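Local atomic coordinates of sugar ABC transporter substrate-binding protein (Treponema pallidum subsp. pallidum, PDB entry 5U2P), a protein that probably binds a small solute, perhaps a sugar, in the periplasm for uptake by an ABC transporter, its natural ligand being unidentified. Residues 161-164 / 165-169; 147-151 / 152-156; 360-363 / 364-367; 256-260 / 261-265. One frame throughout, in Å; residues are numbered along the deposited sequence.

Contact 1: 161-164 / 165-169; sequences NELL and ESCAL
S166 turns its hydroxyl back along helix 160-172 onto the carbonyl oxygen of E162, one turn earlier. There the helical bond from S166 N to E162 O (2.8 Å) is joined by a second from S166 OG to E162 O, also 2.8 Å long, and the two donors come from opposite faces of the carbonyl plane. The hydroxyl gets there because OG stands beside the backbone N and anti to the carbonyl carbon (chi1 -68°), so a buried serine finds its partner within its own helix. On the buried side of the helix L163 and C167 are neighbours one turn apart, with L163 CD1 4.3 Å from C167 SG, a loose apolar contact that accompanies the backbone bond from C167 N to L163 O. E165 faces elsewhere: its extended side chain leads outward, and CB rests 3.4 Å from N161 O. E162 directs its carboxylate toward the start of the helix, where OE1 is hydrogen-bonded to K158 N. The buried strip of L163 and C167 packs on M265 of strand 263-267, C167 and A168 also touch Y241, L164 lies against R239, and S166 meets I154 in the loop that precedes the helix.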
loop_
_atom_site.group_PDB
_atom_site.type_symbol
_atom_site.label_atom_id
_atom_site.label_comp_id
_atom_site.label_asym_id
_atom_site.label_seq_id
_atom_site.Cartn_x
_atom_site.Cartn_y
_atom_site.Cartn_z
ATOM N N ASN A 161 16.802 15.532 -10.959
ATOM C CA ASN A 161 17.029 16.554 -11.965
ATOM C C ASN A 161 16.401 16.177 -13.290
ATOM O O ASN A 161 15.962 17.044 -14.036
ATOM C CB ASN A 161 18.525 16.812 -12.147
ATOM C CG ASN A 161 19.127 17.527 -10.967
ATOM O OD1 ASN A 161 18.485 18.375 -10.349
ATOM N ND2 ASN A 161 20.361 17.177 -10.631
ATOM N N GLU A 162 16.340 14.882 -13.582
ATOM C CA GLU A 162 15.686 14.440 -14.803
ATOM C C GLU A 162 14.173 14.664 -14.698
ATOM O O GLU A 162 13.519 14.989 -15.696
ATOM C CB GLU A 162 16.018 12.972 -15.094
ATOM C CG GLU A 162 17.429 12.806 -15.670
ATOM C CD GLU A 162 17.785 11.378 -16.040
ATOM O OE1 GLU A 162 16.877 10.534 -16.172
ATOM O OE2 GLU A 162 18.990 11.101 -16.210
ATOM N N LEU A 163 13.622 14.503 -13.498
ATOM C CA LEU A 163 12.205 14.797 -13.274
ATOM C C LEU A 163 11.935 16.279 -13.510
ATOM O O LEU A 163 10.998 16.633 -14.208
ATOM C CB LEU A 163 11.766 14.422 -11.868
ATOM C CG LEU A 163 10.338 14.820 -11.483
ATOM C CD1 LEU A 163 9.333 14.075 -12.329
ATOM C CD2 LEU A 163 10.101 14.541 -10.006
ATOM N N LEU A 164 12.756 17.142 -12.926
ATOM C CA LEU A 164 12.581 18.587 -13.105
ATOM C C LEU A 164 12.705 18.977 -14.575
ATOM O O LEU A 164 11.931 19.797 -15.074
ATOM C CB LEU A 164 13.598 19.373 -12.269
ATOM C CG LEU A 164 13.440 19.257 -10.753
ATOM C CD1 LEU A 164 14.523 20.056 -10.040
ATOM C CD2 LEU A 164 12.060 19.702 -10.269
ATOM N N GLU A 165 13.676 18.385 -15.268
ATOM C CA GLU A 165 13.871 18.673 -16.686
ATOM C C GLU A 165 12.670 18.188 -17.494
ATOM O O GLU A 165 12.172 18.902 -18.363
ATOM C CB GLU A 165 15.158 18.026 -17.210
ATOM C CG GLU A 165 15.429 18.303 -18.685
ATOM C CD GLU A 165 16.718 17.671 -19.185
ATOM O OE1 GLU A 165 17.277 16.794 -18.487
ATOM O OE2 GLU A 165 17.170 18.055 -20.285
ATOM N N SER A 166 12.208 16.972 -17.202
ATOM C CA SER A 166 11.043 16.418 -17.879
ATOM C C SER A 166 9.858 17.362 -17.719
ATOM O O SER A 166 9.102 17.587 -18.667
ATOM C CB SER A 166 10.686 15.036 -17.329
ATOM O OG SER A 166 11.678 14.069 -17.648
ATOM N N CYS A 167 9.687 17.908 -16.516
ATOM C CA CYS A 167 8.577 18.825 -16.278
ATOM C C CYS A 167 8.786 20.087 -17.091
ATOM O O CYS A 167 7.838 20.649 -17.632
ATOM C CB CYS A 167 8.442 19.185 -14.808
ATOM S SG CYS A 167 7.772 17.835 -13.790
ATOM N N ALA A 168 10.039 20.527 -17.165
ATOM C CA ALA A 168 10.388 21.737 -17.904
ATOM C C ALA A 168 10.039 21.621 -19.386
ATOM O O ALA A 168 9.480 22.550 -19.962
ATOM C CB ALA A 168 11.870 22.050 -17.733
ATOM N N LEU A 169 10.367 20.484 -19.999
ATOM C CA LEU A 169 10.072 20.258 -21.417
ATOM C C LEU A 169 8.565 20.201 -21.692
ATOM O O LEU A 169 8.094 20.656 -22.736
ATOM C CB LEU A 169 10.731 18.961 -21.898
ATOM C CG LEU A 169 12.194 19.024 -22.352
ATOM C CD1 LEU A 169 12.318 19.798 -23.650
ATOM C CD2 LEU A 169 13.095 19.636 -21.298
#

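Contact 2: 147-151 / 152-156; sequences DLFDR and YGISE
F149 and I154 form the tight part of this helix end. I154 CG2 sits over one face of the F149 ring, 3.9 Å from its centroid and 14° off the normal, a CH-pi contact displaced somewhat toward the rim. The methyl is aimed there because CG2 is anti to the backbone N of I154. In the backbone the chain closes in a Schellman motif: I154 N donates to F149 O over 2.6 Å, in the carbonyl plane, and G153 N donates to D150 O over 3.1 Å, from well above the plane of that carbonyl. G153, with its positive phi, is the C-prime residue, while Y152 N still makes a helical bond to L148 O. The ring of F149 also stacks with Y144, and L169 and I170 of helix 160-172 pack on I154. The other side is more exposed. R151, fully extended, runs alongside Y152 in the same direction, with R151 CD over a face of the phenol ring, 3.9 Å from its centroid. The guanidinium is inclined 28° to the ring, and Y152 OH lies over its face; the 2.6 Å from Y152 OH to R151 NH1 is doubtful, its angle being poor for a bond. L148 lies beside Y152, pointing the same way, CD2 3.8 Å from Y152 CE2. The chemistry is thus divided: an apolar CH-pi contact and two backbone bonds end the helix inside, while outside the aliphatic part of an arginine, at CD, rests on the phenol face.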
loop_
_atom_site.group_PDB
_atom_site.type_symbol
_atom_site.label_atom_id
_atom_site.label_comp_id
_atom_site.label_asym_id
_atom_site.label_seq_id
_atom_site.Cartn_x
_atom_site.Cartn_y
_atom_site.Cartn_z
ATOM N N ASP A 147 3.641 8.016 -25.194
ATOM C CA ASP A 147 3.501 8.665 -26.499
ATOM C C ASP A 147 3.825 10.140 -26.408
ATOM O O ASP A 147 4.501 10.674 -27.279
ATOM C CB ASP A 147 2.089 8.488 -27.070
ATOM C CG ASP A 147 1.797 7.061 -27.502
ATOM O OD1 ASP A 147 2.748 6.307 -27.797
ATOM O OD2 ASP A 147 0.604 6.695 -27.557
ATOM N N LEU A 148 3.343 10.805 -25.360
ATOM C CA LEU A 148 3.665 12.215 -25.149
ATOM C C LEU A 148 5.151 12.389 -24.892
ATOM O O LEU A 148 5.773 13.331 -25.386
ATOM C CB LEU A 148 2.886 12.796 -23.972
ATOM C CG LEU A 148 1.408 13.086 -24.175
ATOM C CD1 LEU A 148 0.774 13.467 -22.847
ATOM C CD2 LEU A 148 1.222 14.205 -25.195
ATOM N N PHE A 149 5.716 11.487 -24.098
ATOM C CA PHE A 149 7.144 11.521 -23.829
ATOM C C PHE A 149 7.935 11.427 -25.129
ATOM O O PHE A 149 8.914 12.144 -25.313
ATOM C CB PHE A 149 7.548 10.394 -22.885
ATOM C CG PHE A 149 7.511 10.779 -21.437
ATOM C CD1 PHE A 149 6.486 11.572 -20.943
ATOM C CD2 PHE A 149 8.496 10.344 -20.564
ATOM C CE1 PHE A 149 6.453 11.924 -19.610
ATOM C CE2 PHE A 149 8.459 10.698 -19.228
ATOM C CZ PHE A 149 7.436 11.489 -18.758
ATOM N N ASP A 150 7.505 10.547 -26.028
ATOM C CA ASP A 150 8.183 10.380 -27.311
ATOM C C ASP A 150 8.028 11.629 -28.168
ATOM O O ASP A 150 8.991 12.106 -28.760
ATOM C CB ASP A 150 7.642 9.166 -28.066
ATOM C CG ASP A 150 7.980 7.851 -27.388
ATOM O OD1 ASP A 150 8.982 7.792 -26.643
ATOM O OD2 ASP A 150 7.240 6.867 -27.608
ATOM N N ARG A 151 6.813 12.162 -28.216
ATOM C CA ARG A 151 6.519 13.336 -29.028
ATOM C C ARG A 151 7.449 14.497 -28.705
ATOM O O ARG A 151 8.030 15.106 -29.603
ATOM C CB ARG A 151 5.066 13.776 -28.827
ATOM C CG ARG A 151 4.661 14.969 -29.683
ATOM C CD ARG A 151 3.252 15.436 -29.370
ATOM N NE ARG A 151 2.906 16.638 -30.125
ATOM C CZ ARG A 151 1.807 17.360 -29.929
ATOM N NH1 ARG A 151 0.935 17.012 -28.992
ATOM N NH2 ARG A 151 1.583 18.439 -30.669
ATOM N N TYR A 152 7.585 14.796 -27.419
ATOM C CA TYR A 152 8.358 15.945 -26.978
ATOM C C TYR A 152 9.766 15.552 -26.551
ATOM O O TYR A 152 10.424 16.284 -25.814
ATOM C CB TYR A 152 7.632 16.647 -25.834
ATOM C CG TYR A 152 6.223 17.051 -26.187
ATOM C CD1 TYR A 152 5.975 17.940 -27.223
ATOM C CD2 TYR A 152 5.138 16.546 -25.486
ATOM C CE1 TYR A 152 4.688 18.311 -27.554
ATOM C CE2 TYR A 152 3.848 16.914 -25.803
ATOM C CZ TYR A 152 3.629 17.799 -26.836
ATOM O OH TYR A 152 2.342 18.168 -27.155
ATOM N N GLY A 153 10.224 14.396 -27.019
ATOM C CA GLY A 153 11.585 13.958 -26.775
ATOM C C GLY A 153 11.956 13.887 -25.307
ATOM O O GLY A 153 13.091 14.166 -24.932
ATOM N N ILE A 154 10.995 13.512 -24.472
ATOM C CA ILE A 154 11.237 13.354 -23.044
ATOM C C ILE A 154 11.553 11.898 -22.726
ATOM O O ILE A 154 10.909 10.981 -23.237
ATOM C CB ILE A 154 10.023 13.810 -22.217
ATOM C CG1 ILE A 154 9.617 15.231 -22.618
ATOM C CG2 ILE A 154 10.336 13.737 -20.725
ATOM C CD1 ILE A 154 8.297 15.668 -22.048
ATOM N N SER A 155 12.554 11.697 -21.879
ATOM C CA SER A 155 12.984 10.364 -21.479
ATOM C C SER A 155 12.472 10.055 -20.078
ATOM O O SER A 155 12.192 10.966 -19.306
ATOM C CB SER A 155 14.510 10.260 -21.529
ATOM O OG SER A 155 14.995 10.613 -22.815
ATOM N N GLU A 156 12.341 8.773 -19.757
ATOM C CA GLU A 156 11.914 8.360 -18.425
ATOM C C GLU A 156 12.869 8.938 -17.378
ATOM O O GLU A 156 14.068 8.660 -17.418
ATOM C CB GLU A 156 11.866 6.835 -18.329
ATOM C CG GLU A 156 11.407 6.331 -16.984
ATOM C CD GLU A 156 11.359 4.829 -16.906
ATOM O OE1 GLU A 156 10.417 4.233 -17.466
ATOM O OE2 GLU A 156 12.261 4.247 -16.274
#

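Contact 3: 360-363 / 364-367; sequences SALF and KSHI
L362 O is gripped twice, by H366 N at 2.9 Å and by I367 N at 3.1 Å. The I367 donor lies in the carbonyl plane and its bond is nearly straight, with an N-H...O angle of 166°, whereas the H366 donor is tilted out of that plane. The second bond, five residues on, marks a wider pi-type turn in the last part of helix 360-367. One residue earlier, A361 O takes the backbone N of S365 over 2.9 Å. The hydroxyl of S365 is also close, OG lying 3.0 Å from A361 O, since chi1 of 58° puts it between the backbone N and the carbonyl carbon, folded back against the preceding turn. H366 ND1 is hydrogen-bonded to S365 OG at 2.9 Å, with the serine oxygen near the imidazole plane; NE2 of the same ring bonds to Q297 O. L362 CD2 stands 3.9 Å from H366 ND1 and about as far from S365 OG. On another face of the helix F363 and I367 cross at about a right angle. F363 CD1 meets I367 CB at 3.8 Å, and I367 CG2 lies equally near the ring; L118 and I355 also touch F363, I367 packs on I139, and L362 on A141 and L300. K364 CG, beside the backbone N at chi1 -58°, is 3.4 Å from S360 O; the chain then bends at chi2. Bonds at both nitrogens should fix the rotation of the buried imidazole. Q297 O can only accept, so NE2 carries a proton, whereas the serine proton may serve A361 O or ND1, which leaves the charge of the ring open.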
loop_
_atom_site.group_PDB
_atom_site.type_symbol
_atom_site.label_atom_id
_atom_site.label_comp_id
_atom_site.label_asym_id
_atom_site.label_seq_id
_atom_site.Cartn_x
_atom_site.Cartn_y
_atom_site.Cartn_z
ATOM N N SER A 360 4.743 -3.914 -15.164
ATOM C CA SER A 360 5.567 -5.071 -15.469
ATOM C C SER A 360 7.014 -4.888 -15.027
ATOM O O SER A 360 7.586 -5.761 -14.384
ATOM C CB SER A 360 5.517 -5.370 -16.965
ATOM O OG SER A 360 6.350 -6.471 -17.275
ATOM N N ALA A 361 7.603 -3.746 -15.353
ATOM C CA ALA A 361 9.004 -3.502 -15.021
ATOM C C ALA A 361 9.200 -3.413 -13.508
ATOM O O ALA A 361 10.121 -4.019 -12.954
ATOM C CB ALA A 361 9.490 -2.230 -15.694
ATOM N N LEU A 362 8.321 -2.665 -12.847
ATOM C CA LEU A 362 8.406 -2.470 -11.403
ATOM C C LEU A 362 8.059 -3.755 -10.667
ATOM O O LEU A 362 8.533 -3.999 -9.556
ATOM C CB LEU A 362 7.479 -1.334 -10.956
ATOM C CG LEU A 362 7.969 0.100 -11.233
ATOM C CD1 LEU A 362 6.913 1.139 -10.820
ATOM C CD2 LEU A 362 9.309 0.397 -10.562
ATOM N N PHE A 363 7.229 -4.585 -11.278
ATOM C CA PHE A 363 6.929 -5.857 -10.651
ATOM C C PHE A 363 8.196 -6.712 -10.551
ATOM O O PHE A 363 8.470 -7.298 -9.499
ATOM C CB PHE A 363 5.839 -6.601 -11.410
ATOM C CG PHE A 363 5.384 -7.847 -10.716
ATOM C CD1 PHE A 363 4.504 -7.773 -9.645
ATOM C CD2 PHE A 363 5.861 -9.084 -11.104
ATOM C CE1 PHE A 363 4.088 -8.913 -8.990
ATOM C CE2 PHE A 363 5.449 -10.230 -10.454
ATOM C CZ PHE A 363 4.555 -10.137 -9.389
ATOM N N LYS A 364 8.972 -6.772 -11.633
ATOM C CA LYS A 364 10.208 -7.546 -11.644
ATOM C C LYS A 364 11.318 -6.904 -10.816
ATOM O O LYS A 364 12.077 -7.609 -10.157
ATOM C CB LYS A 364 10.711 -7.750 -13.080
ATOM C CG LYS A 364 9.721 -8.437 -14.004
ATOM C CD LYS A 364 9.329 -9.822 -13.497
ATOM C CE LYS A 364 8.333 -10.492 -14.437
ATOM N NZ LYS A 364 7.762 -11.752 -13.871
ATOM N N SER A 365 11.430 -5.577 -10.852
ATOM C CA SER A 365 12.532 -4.905 -10.169
ATOM C C SER A 365 12.322 -4.740 -8.666
ATOM O O SER A 365 13.287 -4.756 -7.906
ATOM C CB SER A 365 12.785 -3.531 -10.794
ATOM O OG SER A 365 11.637 -2.701 -10.763
ATOM N N HIS A 366 11.075 -4.568 -8.236
ATOM C CA HIS A 366 10.803 -4.271 -6.840
ATOM C C HIS A 366 9.803 -5.227 -6.201
ATOM O O HIS A 366 10.115 -5.834 -5.173
ATOM C CB HIS A 366 10.313 -2.828 -6.704
ATOM C CG HIS A 366 11.383 -1.806 -6.928
ATOM N ND1 HIS A 366 11.813 -1.438 -8.186
ATOM C CD2 HIS A 366 12.106 -1.068 -6.052
ATOM C CE1 HIS A 366 12.758 -0.520 -8.075
ATOM N NE2 HIS A 366 12.948 -0.272 -6.792
ATOM N N ILE A 367 8.621 -5.380 -6.783
ATOM C CA ILE A 367 7.563 -6.092 -6.064
ATOM C C ILE A 367 7.960 -7.559 -5.864
ATOM O O ILE A 367 7.845 -8.091 -4.761
ATOM C CB ILE A 367 6.195 -5.975 -6.786
ATOM C CG1 ILE A 367 5.774 -4.498 -6.886
ATOM C CG2 ILE A 367 5.138 -6.783 -6.030
ATOM C CD1 ILE A 367 4.601 -4.216 -7.852
#

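Contact 4: 256-260 / 261-265; sequences HDFTR and DRIAM
D257 and R262 meet through the backbone: R262 N donates to D257 O over 3.0 Å. R260 N bonds to the same oxygen from the opposite face of the carbonyl, so D257 O takes two donors. D261 N adds a bond to F258 O at 3.2 Å, coming from above the carbonyl plane, and D261, with positive phi, is the C-prime residue of a Schellman motif. A water bridges F258 O and I263 O. Alongside, the F258 side chain crosses I263 at about a right angle, F258 CD2 to I263 CB 3.8 Å, with I263 O over one face of the ring. Farther out, D257 OD1 and R262 NH1 form a long salt bridge (3.7 Å). R260 CD lies over a face of the R262 guanidinium, and R260 NH1 sits above the centre of the H256 ring while donating to H256 O over 3.0 Å. In the second shell R280 pairs with D261 OD1 and also bonds T259 O. The two arginines run side by side at the exposed surface, where D257 probably offsets part of the charge of R262; the Schellman closure thus sets polar groups outward and leaves F258 and I263 buried.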
loop_
_atom_site.group_PDB
_atom_site.type_symbol
_atom_site.label_atom_id
_atom_site.label_comp_id
_atom_site.label_asym_id
_atom_site.label_seq_id
_atom_site.Cartn_x
_atom_site.Cartn_y
_atom_site.Cartn_z
ATOM N N HIS A 256 -10.139 11.305 -16.683
ATOM C CA HIS A 256 -10.713 12.040 -17.795
ATOM C C HIS A 256 -9.642 12.794 -18.559
ATOM O O HIS A 256 -9.559 12.697 -19.794
ATOM C CB HIS A 256 -11.772 13.008 -17.298
ATOM C CG HIS A 256 -12.466 13.747 -18.384
ATOM N ND1 HIS A 256 -11.942 14.877 -18.966
ATOM C CD2 HIS A 256 -13.659 13.528 -18.983
ATOM C CE1 HIS A 256 -12.778 15.308 -19.895
ATOM N NE2 HIS A 256 -13.839 14.525 -19.901
ATOM N N ASP A 257 -8.792 13.515 -17.827
ATOM C CA ASP A 257 -7.757 14.314 -18.466
ATOM C C ASP A 257 -6.596 13.462 -19.007
ATOM O O ASP A 257 -6.049 13.763 -20.078
ATOM C CB ASP A 257 -7.231 15.378 -17.491
ATOM C CG ASP A 257 -8.270 16.444 -17.152
ATOM O OD1 ASP A 257 -9.238 16.612 -17.922
ATOM O OD2 ASP A 257 -8.106 17.123 -16.106
ATOM N N PHE A 258 -6.212 12.410 -18.290
ATOM C CA PHE A 258 -5.079 11.598 -18.717
ATOM C C PHE A 258 -5.391 10.906 -20.026
ATOM O O PHE A 258 -4.525 10.827 -20.904
ATOM C CB PHE A 258 -4.701 10.570 -17.638
ATOM C CG PHE A 258 -3.271 10.119 -17.712
ATOM C CD1 PHE A 258 -2.839 9.280 -18.741
ATOM C CD2 PHE A 258 -2.353 10.543 -16.767
ATOM C CE1 PHE A 258 -1.517 8.867 -18.796
ATOM C CE2 PHE A 258 -1.044 10.143 -16.817
ATOM C CZ PHE A 258 -0.615 9.301 -17.824
ATOM N N THR A 259 -6.623 10.416 -20.172
ATOM C CA THR A 259 -6.991 9.677 -21.374
ATOM C C THR A 259 -7.200 10.610 -22.554
ATOM O O THR A 259 -7.366 10.137 -23.680
ATOM C CB THR A 259 -8.261 8.801 -21.179
ATOM O OG1 THR A 259 -9.390 9.595 -20.779
ATOM C CG2 THR A 259 -8.019 7.734 -20.142
ATOM N N ARG A 260 -7.218 11.927 -22.297
ATOM C CA ARG A 260 -7.286 12.940 -23.364
ATOM C C ARG A 260 -5.943 13.648 -23.608
ATOM O O ARG A 260 -5.884 14.729 -24.200
ATOM C CB ARG A 260 -8.379 13.957 -23.040
ATOM C CG ARG A 260 -9.775 13.378 -23.172
ATOM C CD ARG A 260 -10.838 14.234 -22.541
ATOM N NE ARG A 260 -12.167 13.709 -22.808
ATOM C CZ ARG A 260 -12.675 12.605 -22.265
ATOM N NH1 ARG A 260 -11.973 11.883 -21.404
ATOM N NH2 ARG A 260 -13.900 12.213 -22.601
ATOM N N ASP A 261 -4.867 13.008 -23.177
ATOM C CA ASP A 261 -3.503 13.491 -23.402
ATOM C C ASP A 261 -3.285 14.885 -22.798
ATOM O O ASP A 261 -2.517 15.691 -23.332
ATOM C CB ASP A 261 -3.156 13.523 -24.912
ATOM C CG ASP A 261 -3.065 12.141 -25.551
ATOM O OD1 ASP A 261 -3.143 11.103 -24.866
ATOM O OD2 ASP A 261 -2.882 12.097 -26.781
ATOM N N ARG A 262 -3.951 15.173 -21.681
ATOM C CA ARG A 262 -3.807 16.478 -21.024
ATOM C C ARG A 262 -2.884 16.422 -19.803
ATOM O O ARG A 262 -2.642 17.453 -19.155
ATOM C CB ARG A 262 -5.176 17.011 -20.614
ATOM C CG ARG A 262 -6.048 17.368 -21.763
ATOM C CD ARG A 262 -7.450 17.624 -21.305
ATOM N NE ARG A 262 -8.309 17.818 -22.460
ATOM C CZ ARG A 262 -9.631 17.929 -22.412
ATOM N NH1 ARG A 262 -10.275 17.858 -21.256
ATOM N NH2 ARG A 262 -10.305 18.083 -23.540
ATOM N N ILE A 263 -2.375 15.224 -19.501
ATOM C CA ILE A 263 -1.428 14.993 -18.400
ATOM C C ILE A 263 -0.243 14.112 -18.818
ATOM O O ILE A 263 -0.423 12.973 -19.256
ATOM C CB ILE A 263 -2.096 14.277 -17.212
ATOM C CG1 ILE A 263 -3.320 15.035 -16.731
ATOM C CG2 ILE A 263 -1.068 14.058 -16.058
ATOM C CD1 ILE A 263 -4.099 14.269 -15.669
ATOM N N ALA A 264 0.965 14.613 -18.617
ATOM C CA ALA A 264 2.167 13.872 -18.992
ATOM C C ALA A 264 2.480 12.790 -17.982
ATOM O O ALA A 264 2.792 11.652 -18.352
ATOM C CB ALA A 264 3.348 14.818 -19.123
ATOM N N MET A 265 2.396 13.164 -16.712
ATOM C CA MET A 265 2.784 12.318 -15.592
ATOM C C MET A 265 1.745 12.396 -14.475
ATOM O O MET A 265 1.207 13.459 -14.197
ATOM C CB MET A 265 4.144 12.745 -15.038
ATOM C CG MET A 265 5.300 12.538 -15.977
ATOM S SD MET A 265 6.854 13.066 -15.250
ATOM C CE MET A 265 6.617 14.838 -15.208
HETATM O O HOH W 1 -9.799 18.814 -18.730
HETATM O O HOH W 2 -1.872 11.606 -21.134
#

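Overall arrangement
Contacts 1, 2 and 4 make one cluster. Contacts 1 and 2 meet where S166 OG approaches I154 CG2 at 3.4 Å, so the loop leaving helix 146-151 lies against helix 160-172. M265, at the end of contact 4, reaches both others: its CE is 3.5 Å from C167 SG, and its CG is 3.7 Å from F149 CZ. Contact 3 stands apart, its centre about 22 Å from that of contact 2, with about 7 Å between nearest atoms; strand 138-145, on which it packs, leads into helix 146-151. Its centre is also nearer the chain's centre, about 15 Å away against 24 to 29 Å for the others.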